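Long-range contact in thiosulfate sulfurtransferase (Pseudomonas aeruginosa, PDB 1YT8), which probably transfers sulfur from thiosulfate to cyanide, as a sulfurtransferase built of repeated rhodanese-like domains: residues 145-150 and 186-191. Sequence-based numbering, arbitrary orientation.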
# COMPACT_ATOMS: atom_id res chain seq x y z
N ALA A 145 10.60 33.77 6.41
CA ALA A 145 11.90 33.15 6.15
C ALA A 145 11.97 32.52 4.77
O ALA A 145 10.96 32.07 4.23
CB ALA A 145 12.17 32.08 7.21
N GLU A 146 13.17 32.51 4.20
CA GLU A 146 13.38 31.90 2.89
C GLU A 146 13.45 30.40 3.14
O GLU A 146 14.49 29.86 3.52
CB GLU A 146 14.69 32.39 2.27
CG GLU A 146 14.98 31.76 0.91
CD GLU A 146 16.23 32.32 0.27
OE1 GLU A 146 17.30 32.26 0.92
OE2 GLU A 146 16.16 32.82 -0.87
N ALA A 147 12.32 29.74 2.93
CA ALA A 147 12.24 28.31 3.14
C ALA A 147 11.06 27.76 2.38
O ALA A 147 10.07 28.45 2.17
CB ALA A 147 12.06 28.01 4.63
N VAL A 148 11.17 26.51 1.94
CA VAL A 148 10.07 25.86 1.24
C VAL A 148 9.71 24.62 2.03
O VAL A 148 10.58 23.97 2.61
CB VAL A 148 10.44 25.48 -0.22
CG1 VAL A 148 10.67 26.75 -1.03
CG2 VAL A 148 11.67 24.60 -0.24
N ILE A 149 8.42 24.32 2.10
CA ILE A 149 7.94 23.15 2.83
C ILE A 149 7.44 22.19 1.76
O ILE A 149 6.48 22.49 1.04
CB ILE A 149 6.80 23.52 3.80
CG1 ILE A 149 7.30 24.59 4.78
CG2 ILE A 149 6.34 22.28 4.57
CD1 ILE A 149 6.28 25.04 5.82
N LEU A 150 8.09 21.04 1.66
CA LEU A 150 7.74 20.03 0.67
C LEU A 150 7.04 18.85 1.32
O LEU A 150 7.57 18.23 2.25
CB LEU A 150 9.00 19.57 -0.06
CG LEU A 150 9.93 20.71 -0.51
CD1 LEU A 150 11.12 20.12 -1.26
CD2 LEU A 150 9.17 21.69 -1.40
N ARG A 186 20.91 29.02 0.15
CA ARG A 186 20.56 29.55 1.47
C ARG A 186 19.13 29.16 1.87
O ARG A 186 18.80 29.15 3.05
CB ARG A 186 20.69 31.07 1.48
CG ARG A 186 22.10 31.59 1.25
CD ARG A 186 22.09 33.10 1.04
NE ARG A 186 21.26 33.48 -0.10
CZ ARG A 186 21.08 34.73 -0.52
NH1 ARG A 186 21.66 35.74 0.12
NH2 ARG A 186 20.30 34.98 -1.57
N THR A 187 18.30 28.85 0.88
CA THR A 187 16.91 28.48 1.12
C THR A 187 16.77 27.19 1.92
O THR A 187 17.29 26.14 1.53
CB THR A 187 16.13 28.30 -0.20
OG1 THR A 187 16.15 29.53 -0.94
CG2 THR A 187 14.67 27.92 0.06
N ARG A 188 16.06 27.26 3.05
CA ARG A 188 15.84 26.08 3.87
C ARG A 188 14.84 25.17 3.18
O ARG A 188 13.90 25.64 2.55
CB ARG A 188 15.27 26.46 5.24
CG ARG A 188 16.11 27.42 6.05
CD ARG A 188 15.63 27.45 7.49
NE ARG A 188 15.69 26.12 8.07
CZ ARG A 188 16.04 25.86 9.32
NH1 ARG A 188 16.38 26.83 10.15
NH2 ARG A 188 16.07 24.60 9.74
N VAL A 189 15.06 23.86 3.31
CA VAL A 189 14.15 22.89 2.73
C VAL A 189 13.62 22.08 3.90
O VAL A 189 14.39 21.47 4.66
CB VAL A 189 14.85 21.97 1.71
CG1 VAL A 189 13.91 20.84 1.27
CG2 VAL A 189 15.27 22.78 0.49
N ILE A 190 12.30 22.10 4.06
CA ILE A 190 11.62 21.39 5.14
C ILE A 190 10.70 20.35 4.50
O ILE A 190 9.91 20.68 3.62
CB ILE A 190 10.78 22.37 5.97
CG1 ILE A 190 11.69 23.44 6.59
CG2 ILE A 190 10.02 21.62 7.06
CD1 ILE A 190 10.94 24.60 7.23
N VAL A 191 10.82 19.10 4.93
CA VAL A 191 9.99 18.03 4.39
C VAL A 191 8.98 17.56 5.43
O VAL A 191 9.33 17.35 6.59
CB VAL A 191 10.85 16.80 3.96
CG1 VAL A 191 9.96 15.75 3.30
CG2 VAL A 191 11.98 17.22 3.01
O HOH W 1 17.06 30.38 4.99
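The carbonyl oxygen of Glu146 is gripped twice where residues 145-150 and 186-191 come together. Arg188 N donates to Glu146 O at 3.1 Å, tilted 24° from the carbonyl plane, and a water gives it a second hydrogen bond. The same water donates to Arg186 O at 2.9 Å, tying the two segments just ahead of their strands. From there the pairing is regular and parallel: Val148 takes a bond from Ile190 through its carbonyl and gives one to Arg188 through its amide, and Leu150 N closes on Ile190 O at 2.7 Å, nearly along the C=O axis.

Before the strands begin, the Glu146 side chain crosses that of Thr187 at about a right angle. With CG anti to the backbone N (chi1 179°) and an extended chain, it passes Thr187 OG1, which lies 3.1 Å from Glu146 CG without a hydrogen bond to the carboxylate. Arg186 CB packs against Glu146 OE1, but Arg186 NE is 4.3 Å from that oxygen, beyond a salt bridge; Arg186 NH2 forms one with Asp184 OD2.

Ala147, Ile149, Arg188 and Ile190 share one face of the sheet, where Ala147 CB meets Arg188 CB at 3.6 Å and helix 134-142 covers Ile149 and Ile190. On the other face Val148 and Val189 run alongside each other, CG2 to CG2 at 4.1 Å, while Leu150 CD1 reaches Val189 CG1 at 3.8 Å; helix 174-181 packs on Leu150, Val189 and Val191, and helix 197-208 on Val189 and Val191. Strand 215-218 beyond 188-192 and strand 167-168 beyond 147-151 continue the sheet. Such neighbouring parallel strands, in a five-stranded sheet of order 1-5-4-2-3 with helices on both faces, belong to the alpha/beta core of a rhodanese domain.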